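Flavohemoprotein (Vibrio cholerae O1 biovar El Tor, PDB 4EH1) probably detoxifies nitric oxide to nitrate using oxygen and NAD(P)H, the piece described here being its FAD- and NAD(P)H-binding reductase domain. Local coordinates at residues I40-T45 with D97-Y102; S58-S63 with G125-Q130; R113-V118 with D201-L206; C150-E155 with R178-D183. All coordinates share one frame; numbering follows the deposited sequence.

Interaction 1 (I40-T45 with D97-Y102); sequences IGIEVT and DSVKLY
G41 and Y102 exchange both of their backbone hydrogen bonds. Y102 N gives the shorter one to G41 O at 2.8 Å, and G41 N returns the other to Y102 O. Two residues along, E43 N binds K100 O at 2.9 Å, so G41-Y102 and E43-K100 are the hydrogen-bonded pairs of an antiparallel ladder and I42-L101 the non-hydrogen-bonded pair between them. CA-H...O contacts supplement it, L101 CA lying 3.2 Å from G41 O. Beyond E43 the strands diverge, and a water donates to E43 O and weakly accepts from K100 N.

These are neighbouring strands, 39-44 and 98-105, of the six-stranded antiparallel sheet of the FAD-binding domain, the flavin-carrying half of the ferredoxin reductase-like fold.

The polar contact lies on the face of G41, E43 and Y102. With CG of Y102 anti to its carbonyl carbon (chi1 -71°), the ring has G41 O and E43 CB at its edge, and glycine suits a position where a CB would come very near that of Y102. The phenol OH donates to E43 OE1 at 2.7 Å, coming from above the carboxylate plane. R52 forms a salt bridge with the same oxygen, which is therefore held by two partners.

Aliphatic contacts occupy the other face, where branched residues suit a buried sheet surface. I42 CD1 reaches both V99 CG2 and L101 CD1 at 4.1 Å, while I40 CD1 meets L101 CD1 at 3.9 Å, the two side chains crossing at about a right angle. I70 and F6 continue this apolar layer.

Interaction 2 (S58-S63 with G125-Q130); sequences SLSHAS and GATPMQ. With FAD (flavin-adenine dinucleotide), chain C.
S60 and T127 meet methylene to methyl, S60 CB lying 3.3 Å from T127 CG2, a closeness that is doubtful because T127 has a second conformer. In the conformer described CG2 stands anti to the backbone N (chi1 -55° for OG1) and also touches S58 O at 3.4 Å. The branched threonine thus turns a methyl to the loop while its OG1 bonds back to V124 O. S60, small enough to lie against the helix, directs OG elsewhere, to S71 OG. S60 CA lies 3.4 Å from T127 O in a CA-H...O contact. Q130 adds its aliphatic stem, CB and CG, against S60 O, which itself bonds to R69; its amide leads away to T162 and E161.

Outside this close part the fit is looser. P128 CD lies 3.7 Å from S58 OG, a van der Waals contact of a ring carbon with a hydroxyl oxygen. H61, partly exposed, points away from the helix, its ring stacked on that of H134.

No direct hydrogen bond joins the two segments. What they share is the flavin: S58 N donates to FAD O4 at 3.0 Å, and T127 CG2 comes within 3.5 Å of that oxygen. S58 OG lies 3.1 Å from FAD N5. The segments come from the two domains of the reductase, 58-63 from the FAD-binding domain and 125-130 from the N-terminal part of helix 126-138, where G125 to P128 probably belong to the NADP(+) site. A hydrogen bond to O4 would be expected to stabilise negative charge on the pyrimidine side of the reduced flavin, and this part of the helix brings the probable nucleotide site beside the isoalloxazine.

Interaction 3 (R113-V118 with D201-L206); sequences RERPVV and DGDFYL
D203, on strand 203-208 of the Rossmann-like NAD-binding domain, takes two arginines from the loop that leads into the neighbouring parallel strand 117-122. R115 NH1 meets D203 OD1 at 2.7 Å on the syn side, and R113 NH1 reaches OD2 at 3.1 Å from above the carboxylate plane. Both guanidiniums stand steeply to that plane, at 74° and 82°. Extended from CG to NE, the long arginines span the distance from their loop to the strand, and CD of R113 lies over one face of the R115 guanidinium, offset toward its rim.

On the other face of the sheet, V118 lies beside F204, CB to CD2 3.6 Å; a compact valine suits a place alongside a ring, and L220 of helix 210-223 covers F204.

The backbone ladder fixes D203 and the V118-F204 pair. P116 O receives D203 N, D203 O receives V118 N, and V118 O receives Y205 N, each at 2.8 Å and nearly along the C=O axis. Proline has no N-H to give, but here its carbonyl is what the ladder uses.

Farther out, H231 NE2 also bonds D203 OD1, and the H231 ring stacks on Y205. Y205 OH takes a hydrogen bond from V111 N and lies 3.1 Å from a water that R113 NH2 touches weakly.

Interaction 4 (C150-E155 with R178-D183); sequences CNSAKE and RDESAD
R178 and N151 stack flat group on flat group: the amide of N151 lies over one face of the guanidinium, the planes 27° apart, with OD1 3.1 Å above the plane and over its centre. OD1 to NH1 is 3.2 Å, but the angle is poor for a hydrogen bond, so the contact is one of a carbonyl dipole against a cation's face. At the guanidinium's edge D179 is gripped side-on, R178 NE to OD1 and NH2 to OD2, both 2.9 Å. That salt bridge, between sequence neighbours, holds the guanidinium flat beneath the amide; the chain of R178 bends at chi3 (74°), which places NE toward D179.

The two loops follow strands 144-150 and 172-177, adjacent in the parallel sheet of the NAD-binding domain, at the C-terminal edge where nucleotides bind in Rossmann-like folds. Just beyond the strands the loops stay tied by backbone bonds, R178 N to C150 O and D179 N to N151 O, each at 2.8 Å.

Asparagine suits its place because its two ends do different work. While OD1 lies over the guanidinium, ND2 donates nearly in the amide plane to E155 OE2 at 3.2 Å, tying the loop across its 3-10 turn. Part of R178 is left to solvent, and one water touches both NH1 and N151 ND2 weakly.

E180 makes the second grip. Its extended chain passes S152 CB and carries the carboxylate to the start of that turn, where small residues let it come close to the backbone. A153 N donates to E180 OE2 at 2.9 Å, and a water bridges the same oxygen to K154 N.

Interaction 2 is the central contact of the set, its centre about 4 Å from that of the chain, joining the FAD-binding and NAD-binding domains at the flavin. It touches interaction 1 through I40 CG2 and L59 CD1, 4.0 Å apart, and interaction 3 through M129 CE, 3.4 Å from Y205 O. Interactions 1 and 3 do not meet: their centres lie about 33 Å apart on opposite sides of the chain's centre, one in each sheet. Interaction 4 falls within the chain loop that interaction 3 closes, with nearest atoms about 13 Å away. Its C150 side chain is about 14 Å from FAD but only about 5 Å from G123, a probable NADP(+)-binding residue.

Interaction 1 (I40-T45 with D97-Y102)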
# COMPACT_ATOMS: atom_id res chain seq x y z
N ILE A 40 17.59 -9.82 -0.06
CA ILE A 40 18.49 -8.74 -0.42
C ILE A 40 18.74 -7.91 0.82
O ILE A 40 18.21 -8.20 1.91
CB ILE A 40 17.94 -7.87 -1.62
CG1 ILE A 40 16.48 -7.45 -1.42
CG2 ILE A 40 18.00 -8.64 -2.91
CD1 ILE A 40 16.29 -6.24 -0.54
N GLY A 41 19.56 -6.89 0.65
CA GLY A 41 19.85 -5.95 1.71
C GLY A 41 19.30 -4.57 1.37
O GLY A 41 19.40 -4.12 0.22
N ILE A 42 18.72 -3.90 2.35
CA ILE A 42 18.28 -2.53 2.15
C ILE A 42 19.08 -1.61 3.07
O ILE A 42 19.27 -1.92 4.25
CB ILE A 42 16.78 -2.37 2.46
CG1 ILE A 42 15.92 -3.19 1.48
CG2 ILE A 42 16.37 -0.89 2.42
CD1 ILE A 42 15.89 -2.62 0.05
N GLU A 43 19.53 -0.48 2.55
CA GLU A 43 20.28 0.47 3.36
C GLU A 43 19.69 1.87 3.26
O GLU A 43 19.45 2.39 2.17
CB GLU A 43 21.75 0.49 2.94
CG GLU A 43 22.48 1.76 3.25
CD GLU A 43 23.89 1.74 2.64
OE1 GLU A 43 24.64 0.79 2.93
OE2 GLU A 43 24.23 2.66 1.85
N VAL A 44 19.46 2.47 4.42
CA VAL A 44 18.90 3.81 4.45
C VAL A 44 19.56 4.60 5.54
O VAL A 44 20.36 4.06 6.31
CB VAL A 44 17.39 3.79 4.73
CG1 VAL A 44 16.62 3.29 3.50
CG2 VAL A 44 17.08 2.92 5.95
N THR A 45 19.20 5.88 5.61
CA THR A 45 19.66 6.80 6.62
C THR A 45 18.43 7.41 7.24
O THR A 45 17.80 8.29 6.65
CB THR A 45 20.51 7.91 6.01
OG1 THR A 45 21.60 7.31 5.31
CG2 THR A 45 21.04 8.86 7.09
N ASP A 97 10.49 7.22 -4.54
CA ASP A 97 11.68 7.51 -3.75
C ASP A 97 12.69 6.42 -4.02
O ASP A 97 12.34 5.39 -4.58
CB ASP A 97 11.37 7.62 -2.25
CG ASP A 97 10.64 8.92 -1.88
OD1 ASP A 97 10.63 9.84 -2.74
OD2 ASP A 97 10.08 9.02 -0.75
N SER A 98 13.94 6.64 -3.64
CA SER A 98 14.96 5.63 -3.88
C SER A 98 15.67 5.11 -2.61
O SER A 98 15.67 5.76 -1.56
CB SER A 98 15.98 6.15 -4.88
OG SER A 98 16.74 7.17 -4.28
N VAL A 99 16.24 3.91 -2.72
CA VAL A 99 16.96 3.29 -1.63
C VAL A 99 18.18 2.62 -2.18
O VAL A 99 18.29 2.46 -3.37
CB VAL A 99 16.15 2.18 -0.92
CG1 VAL A 99 14.85 2.74 -0.34
CG2 VAL A 99 15.88 1.03 -1.87
N LYS A 100 19.09 2.21 -1.31
CA LYS A 100 20.27 1.49 -1.76
C LYS A 100 20.07 0.02 -1.42
O LYS A 100 19.68 -0.32 -0.30
CB LYS A 100 21.49 2.03 -1.04
CG LYS A 100 21.60 3.54 -1.11
CD LYS A 100 21.87 4.02 -2.53
CE LYS A 100 21.35 5.43 -2.73
NZ LYS A 100 21.73 5.97 -4.07
N LEU A 101 20.36 -0.83 -2.40
CA LEU A 101 20.00 -2.24 -2.33
C LEU A 101 21.20 -3.15 -2.62
O LEU A 101 21.91 -2.96 -3.59
CB LEU A 101 18.91 -2.53 -3.35
CG LEU A 101 18.35 -3.95 -3.33
CD1 LEU A 101 16.87 -3.94 -3.66
CD2 LEU A 101 19.11 -4.85 -4.34
N TYR A 102 21.35 -4.19 -1.79
CA TYR A 102 22.45 -5.13 -1.93
C TYR A 102 21.91 -6.40 -2.51
O TYR A 102 20.77 -6.74 -2.27
CB TYR A 102 23.10 -5.41 -0.59
CG TYR A 102 23.86 -4.23 -0.09
CD1 TYR A 102 23.21 -3.19 0.58
CD2 TYR A 102 25.23 -4.13 -0.31
CE1 TYR A 102 23.92 -2.08 1.05
CE2 TYR A 102 25.95 -3.02 0.16
CZ TYR A 102 25.28 -2.00 0.84
OH TYR A 102 25.98 -0.91 1.31
O HOH W 1 19.06 4.67 0.94

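Interaction 2 (S58-S63 with G125-Q130)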
# COMPACT_ATOMS: atom_id res chain seq x y z
N SER A 58 13.68 -10.37 2.70
CA SER A 58 13.50 -11.51 1.84
C SER A 58 12.77 -11.11 0.58
O SER A 58 11.84 -10.31 0.62
CB SER A 58 12.63 -12.55 2.55
OG SER A 58 13.25 -13.05 3.72
N LEU A 59 13.17 -11.67 -0.56
CA LEU A 59 12.38 -11.49 -1.77
C LEU A 59 11.03 -12.24 -1.60
O LEU A 59 11.00 -13.35 -1.10
CB LEU A 59 13.18 -11.98 -2.97
CG LEU A 59 14.41 -11.07 -3.05
CD1 LEU A 59 15.59 -11.82 -3.55
CD2 LEU A 59 14.13 -9.85 -3.90
N SER A 60 9.91 -11.61 -1.96
CA SER A 60 8.60 -12.25 -1.76
C SER A 60 7.84 -12.50 -3.05
O SER A 60 6.61 -12.73 -3.02
CB SER A 60 7.71 -11.40 -0.86
OG SER A 60 7.54 -10.12 -1.44
N HIS A 61 8.54 -12.39 -4.17
CA HIS A 61 8.01 -12.87 -5.45
C HIS A 61 9.06 -13.74 -6.16
O HIS A 61 10.21 -13.79 -5.73
CB HIS A 61 7.56 -11.69 -6.33
CG HIS A 61 6.31 -11.98 -7.11
ND1 HIS A 61 6.28 -12.91 -8.13
CD2 HIS A 61 5.05 -11.49 -6.99
CE1 HIS A 61 5.05 -12.96 -8.63
NE2 HIS A 61 4.29 -12.12 -7.95
N ALA A 62 8.65 -14.44 -7.22
CA ALA A 62 9.55 -15.21 -8.09
C ALA A 62 10.57 -14.32 -8.84
O ALA A 62 10.27 -13.18 -9.19
CB ALA A 62 8.75 -16.02 -9.10
N SER A 63 11.75 -14.85 -9.11
CA SER A 63 12.76 -14.10 -9.87
C SER A 63 12.31 -13.93 -11.33
O SER A 63 11.80 -14.86 -11.96
CB SER A 63 14.08 -14.85 -9.80
OG SER A 63 15.10 -14.08 -10.40
N GLY A 125 7.39 -14.36 8.53
CA GLY A 125 8.02 -15.56 8.00
C GLY A 125 7.43 -15.96 6.65
O GLY A 125 8.06 -16.68 5.86
N ALA A 126 6.22 -15.50 6.38
CA ALA A 126 5.55 -15.79 5.12
C ALA A 126 6.26 -15.19 3.88
O ALA A 126 6.07 -15.67 2.79
CB ALA A 126 4.07 -15.36 5.17
N THR A 127 7.07 -14.14 4.08
CA THR A 127 7.67 -13.43 2.95
C THR A 127 8.49 -14.35 2.01
O THR A 127 8.18 -14.44 0.82
CB THR A 127 8.46 -12.17 3.41
OG1 THR A 127 7.62 -11.32 4.20
CG2 THR A 127 8.99 -11.39 2.23
N PRO A 128 9.52 -15.05 2.53
CA PRO A 128 10.23 -15.93 1.58
C PRO A 128 9.36 -17.07 1.04
O PRO A 128 9.58 -17.51 -0.09
CB PRO A 128 11.39 -16.48 2.41
CG PRO A 128 10.90 -16.34 3.85
CD PRO A 128 10.14 -15.08 3.87
N MET A 129 8.39 -17.53 1.84
CA MET A 129 7.50 -18.58 1.41
C MET A 129 6.68 -18.11 0.23
O MET A 129 6.33 -18.92 -0.62
CB MET A 129 6.54 -19.01 2.51
CG MET A 129 7.21 -19.68 3.68
SD MET A 129 8.40 -20.97 3.20
CE MET A 129 8.96 -21.33 4.86
N GLN A 130 6.39 -16.82 0.18
CA GLN A 130 5.69 -16.27 -0.97
C GLN A 130 6.50 -16.34 -2.29
O GLN A 130 5.92 -16.59 -3.36
CB GLN A 130 5.25 -14.83 -0.69
CG GLN A 130 3.94 -14.44 -1.43
CD GLN A 130 2.72 -15.23 -0.94
OE1 GLN A 130 2.76 -15.92 0.09
NE2 GLN A 130 1.63 -15.13 -1.68
PA FAD C . 15.75 -2.28 14.83
O1A FAD C . 16.92 -2.98 14.40
O2A FAD C . 15.74 -0.88 15.06
O5B FAD C . 15.32 -2.92 16.17
C5B FAD C . 15.54 -4.28 16.43
C4B FAD C . 14.90 -4.77 17.72
O4B FAD C . 15.61 -4.30 18.85
C3B FAD C . 13.50 -4.24 17.82
O3B FAD C . 12.71 -5.20 18.46
C2B FAD C . 13.64 -3.05 18.72
O2B FAD C . 12.44 -2.92 19.41
C1B FAD C . 14.81 -3.41 19.59
N9A FAD C . 15.58 -2.20 19.88
C8A FAD C . 15.97 -1.29 19.02
N7A FAD C . 16.63 -0.30 19.63
C5A FAD C . 16.65 -0.59 20.91
C6A FAD C . 17.19 0.05 22.10
N6A FAD C . 17.85 1.21 22.04
N1A FAD C . 16.98 -0.58 23.25
C2A FAD C . 16.34 -1.72 23.32
N3A FAD C . 15.83 -2.35 22.28
C4A FAD C . 15.94 -1.84 21.07
N1 FAD C . 12.08 -8.46 8.01
C2 FAD C . 11.01 -8.26 7.24
O2 FAD C . 10.21 -7.42 7.57
N3 FAD C . 10.78 -8.93 6.12
C4 FAD C . 11.59 -9.83 5.67
O4 FAD C . 11.33 -10.40 4.64
C4X FAD C . 12.79 -10.12 6.46
N5 FAD C . 13.66 -11.03 6.10
C5X FAD C . 14.73 -11.29 6.83
C6 FAD C . 15.59 -12.24 6.40
C7 FAD C . 16.70 -12.53 7.14
C7M FAD C . 17.64 -13.58 6.68
C8 FAD C . 16.97 -11.81 8.37
C8M FAD C . 18.20 -12.15 9.13
C9 FAD C . 16.11 -10.84 8.80
C9A FAD C . 14.99 -10.56 8.07
N10 FAD C . 14.09 -9.59 8.49
C10 FAD C . 12.98 -9.36 7.69
C1' FAD C . 14.34 -8.82 9.71
C2' FAD C . 14.85 -7.43 9.33
O2' FAD C . 16.09 -7.44 8.67
C3' FAD C . 15.08 -6.47 10.48
O3' FAD C . 15.87 -7.04 11.49
C4' FAD C . 13.82 -5.84 11.05
O4' FAD C . 13.12 -5.21 9.99
C5' FAD C . 14.07 -4.85 12.18
O5' FAD C . 14.84 -3.74 11.82
P FAD C . 14.57 -2.32 12.33
O1P FAD C . 15.69 -1.53 11.92
O2P FAD C . 13.28 -1.93 11.92
O3P FAD C . 14.56 -2.53 13.86

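Interaction 3 (R113-V118 with D201-L206)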
# COMPACT_ATOMS: atom_id res chain seq x y z
N ARG A 113 13.46 -31.26 -5.72
CA ARG A 113 13.91 -32.63 -5.49
C ARG A 113 12.83 -33.65 -5.81
O ARG A 113 12.96 -34.84 -5.46
CB ARG A 113 14.38 -32.79 -4.03
CG ARG A 113 15.61 -31.96 -3.68
CD ARG A 113 16.20 -32.39 -2.34
NE ARG A 113 17.24 -31.47 -1.86
CZ ARG A 113 16.98 -30.29 -1.29
NH1 ARG A 113 15.72 -29.89 -1.13
NH2 ARG A 113 17.97 -29.52 -0.87
N GLU A 114 11.76 -33.19 -6.47
CA GLU A 114 10.66 -34.06 -6.86
C GLU A 114 10.04 -34.74 -5.66
O GLU A 114 9.66 -35.90 -5.73
CB GLU A 114 11.11 -35.09 -7.91
CG GLU A 114 11.30 -34.45 -9.29
CD GLU A 114 11.66 -35.42 -10.41
OE1 GLU A 114 11.32 -36.62 -10.29
OE2 GLU A 114 12.27 -34.96 -11.42
N ARG A 115 10.00 -34.03 -4.55
CA ARG A 115 9.31 -34.51 -3.36
C ARG A 115 8.09 -33.65 -3.15
O ARG A 115 8.04 -32.53 -3.63
CB ARG A 115 10.20 -34.38 -2.12
CG ARG A 115 11.47 -35.23 -2.14
CD ARG A 115 12.41 -34.72 -1.05
NE ARG A 115 13.62 -35.51 -0.97
CZ ARG A 115 14.74 -35.13 -0.34
NH1 ARG A 115 14.80 -33.96 0.29
NH2 ARG A 115 15.80 -35.94 -0.33
N PRO A 116 7.10 -34.16 -2.41
CA PRO A 116 6.03 -33.27 -1.96
C PRO A 116 6.63 -32.19 -1.06
O PRO A 116 7.65 -32.40 -0.41
CB PRO A 116 5.10 -34.20 -1.17
CG PRO A 116 5.47 -35.56 -1.56
CD PRO A 116 6.90 -35.55 -2.01
N VAL A 117 5.99 -31.03 -1.05
CA VAL A 117 6.58 -29.86 -0.42
C VAL A 117 5.64 -29.28 0.63
O VAL A 117 4.47 -29.01 0.34
CB VAL A 117 6.89 -28.76 -1.50
CG1 VAL A 117 7.21 -27.43 -0.84
CG2 VAL A 117 8.05 -29.19 -2.34
N VAL A 118 6.16 -29.12 1.86
CA VAL A 118 5.40 -28.42 2.90
C VAL A 118 6.04 -27.08 3.26
O VAL A 118 7.23 -27.00 3.58
CB VAL A 118 5.14 -29.33 4.15
CG1 VAL A 118 4.26 -28.62 5.16
CG2 VAL A 118 4.42 -30.62 3.75
N ASP A 201 8.17 -38.64 2.97
CA ASP A 201 8.86 -38.24 1.75
C ASP A 201 9.01 -36.74 1.57
O ASP A 201 9.80 -36.30 0.75
CB ASP A 201 8.14 -38.82 0.53
CG ASP A 201 8.18 -40.33 0.51
OD1 ASP A 201 9.27 -40.91 0.73
OD2 ASP A 201 7.12 -40.95 0.28
N GLY A 202 8.22 -35.94 2.29
CA GLY A 202 8.19 -34.52 2.01
C GLY A 202 9.43 -33.71 2.36
O GLY A 202 10.21 -34.08 3.23
N ASP A 203 9.61 -32.59 1.65
CA ASP A 203 10.53 -31.55 2.08
C ASP A 203 9.75 -30.50 2.88
O ASP A 203 8.76 -29.96 2.38
CB ASP A 203 11.18 -30.85 0.89
CG ASP A 203 12.55 -31.43 0.54
OD1 ASP A 203 13.20 -32.03 1.41
OD2 ASP A 203 12.98 -31.24 -0.62
N PHE A 204 10.22 -30.18 4.08
CA PHE A 204 9.56 -29.21 4.96
C PHE A 204 10.39 -27.94 5.03
O PHE A 204 11.52 -27.97 5.52
CB PHE A 204 9.35 -29.82 6.36
CG PHE A 204 8.38 -30.98 6.37
CD1 PHE A 204 8.77 -32.22 5.87
CD2 PHE A 204 7.09 -30.81 6.84
CE1 PHE A 204 7.86 -33.30 5.83
CE2 PHE A 204 6.17 -31.86 6.80
CZ PHE A 204 6.55 -33.11 6.29
N TYR A 205 9.84 -26.84 4.53
CA TYR A 205 10.50 -25.55 4.60
C TYR A 205 9.79 -24.70 5.64
O TYR A 205 8.56 -24.58 5.61
CB TYR A 205 10.47 -24.85 3.23
CG TYR A 205 11.34 -25.50 2.18
CD1 TYR A 205 10.89 -26.61 1.44
CD2 TYR A 205 12.59 -24.98 1.87
CE1 TYR A 205 11.70 -27.21 0.44
CE2 TYR A 205 13.41 -25.58 0.87
CZ TYR A 205 12.95 -26.68 0.17
OH TYR A 205 13.75 -27.26 -0.82
N LEU A 206 10.57 -24.10 6.54
CA LEU A 206 10.04 -23.39 7.70
C LEU A 206 10.62 -21.98 7.81
O LEU A 206 11.83 -21.80 7.68
CB LEU A 206 10.48 -24.11 8.98
CG LEU A 206 9.80 -25.40 9.43
CD1 LEU A 206 9.75 -26.48 8.35
CD2 LEU A 206 10.51 -25.93 10.63
O HOH W 2 16.57 -26.75 0.33

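Interaction 4 (C150-E155 with R178-D183)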
# COMPACT_ATOMS: atom_id res chain seq x y z
N CYS A 150 -0.84 -16.74 12.03
CA CYS A 150 -0.67 -15.35 12.33
C CYS A 150 -1.60 -15.04 13.50
O CYS A 150 -2.28 -15.93 14.00
CB CYS A 150 -0.93 -14.47 11.10
SG CYS A 150 -2.58 -14.73 10.39
N ASN A 151 -1.61 -13.79 13.96
CA ASN A 151 -2.36 -13.49 15.16
C ASN A 151 -3.87 -13.37 14.92
O ASN A 151 -4.66 -13.69 15.80
CB ASN A 151 -1.83 -12.21 15.79
CG ASN A 151 -0.40 -12.35 16.29
OD1 ASN A 151 0.06 -13.45 16.56
ND2 ASN A 151 0.31 -11.22 16.40
N SER A 152 -4.25 -12.86 13.75
CA SER A 152 -5.63 -12.54 13.45
C SER A 152 -5.83 -12.22 11.97
O SER A 152 -4.86 -12.12 11.20
CB SER A 152 -6.08 -11.33 14.27
OG SER A 152 -5.38 -10.16 13.88
N ALA A 153 -7.10 -12.00 11.60
CA ALA A 153 -7.45 -11.68 10.23
C ALA A 153 -6.68 -10.45 9.75
O ALA A 153 -6.13 -10.46 8.65
CB ALA A 153 -9.00 -11.47 10.06
N LYS A 154 -6.61 -9.41 10.58
CA LYS A 154 -5.91 -8.21 10.12
C LYS A 154 -4.40 -8.40 9.92
O LYS A 154 -3.75 -7.60 9.25
CB LYS A 154 -6.17 -7.02 11.03
CG LYS A 154 -5.43 -7.03 12.37
CD LYS A 154 -5.59 -5.66 13.04
CE LYS A 154 -4.78 -5.56 14.35
NZ LYS A 154 -5.29 -6.50 15.40
N GLU A 155 -3.84 -9.44 10.51
CA GLU A 155 -2.41 -9.66 10.31
C GLU A 155 -2.16 -10.81 9.30
O GLU A 155 -1.07 -11.36 9.22
CB GLU A 155 -1.70 -9.97 11.66
CG GLU A 155 -1.75 -8.84 12.65
CD GLU A 155 -0.79 -9.06 13.85
OE1 GLU A 155 0.38 -9.49 13.66
OE2 GLU A 155 -1.20 -8.79 15.00
N ARG A 178 -3.98 -16.95 16.03
CA ARG A 178 -3.70 -17.13 17.46
C ARG A 178 -4.79 -16.51 18.34
O ARG A 178 -5.12 -17.06 19.38
CB ARG A 178 -2.38 -16.47 17.82
CG ARG A 178 -1.90 -16.75 19.22
CD ARG A 178 -0.72 -15.86 19.51
NE ARG A 178 -1.13 -14.47 19.72
CZ ARG A 178 -0.27 -13.46 19.75
NH1 ARG A 178 1.02 -13.69 19.59
NH2 ARG A 178 -0.71 -12.23 19.94
N ASP A 179 -5.37 -15.39 17.91
CA ASP A 179 -6.20 -14.61 18.83
C ASP A 179 -7.70 -14.54 18.53
O ASP A 179 -8.43 -13.89 19.25
CB ASP A 179 -5.67 -13.18 18.96
CG ASP A 179 -4.26 -13.14 19.49
OD1 ASP A 179 -3.92 -14.02 20.29
OD2 ASP A 179 -3.49 -12.23 19.09
N GLU A 180 -8.16 -15.17 17.46
CA GLU A 180 -9.59 -15.14 17.18
C GLU A 180 -9.95 -16.32 16.28
O GLU A 180 -9.08 -17.02 15.77
CB GLU A 180 -10.00 -13.80 16.55
CG GLU A 180 -9.29 -13.51 15.20
CD GLU A 180 -9.56 -12.09 14.65
OE1 GLU A 180 -9.92 -11.19 15.44
OE2 GLU A 180 -9.40 -11.89 13.43
N SER A 181 -11.24 -16.57 16.12
CA SER A 181 -11.69 -17.62 15.22
C SER A 181 -12.15 -16.95 13.94
O SER A 181 -12.42 -15.76 13.92
CB SER A 181 -12.89 -18.33 15.84
OG SER A 181 -13.94 -17.40 15.98
N ALA A 182 -12.26 -17.74 12.87
CA ALA A 182 -12.83 -17.27 11.63
C ALA A 182 -13.22 -18.47 10.78
O ALA A 182 -12.73 -19.58 11.01
CB ALA A 182 -11.82 -16.40 10.88
N ASP A 183 -14.08 -18.23 9.81
CA ASP A 183 -14.54 -19.27 8.92
C ASP A 183 -13.34 -19.91 8.23
O ASP A 183 -12.48 -19.21 7.66
CB ASP A 183 -15.54 -18.70 7.90
CG ASP A 183 -16.90 -18.34 8.54
OD1 ASP A 183 -17.34 -19.05 9.49
OD2 ASP A 183 -17.55 -17.36 8.10
O HOH W 3 3.19 -11.41 18.15
O HOH W 4 -8.56 -9.18 12.74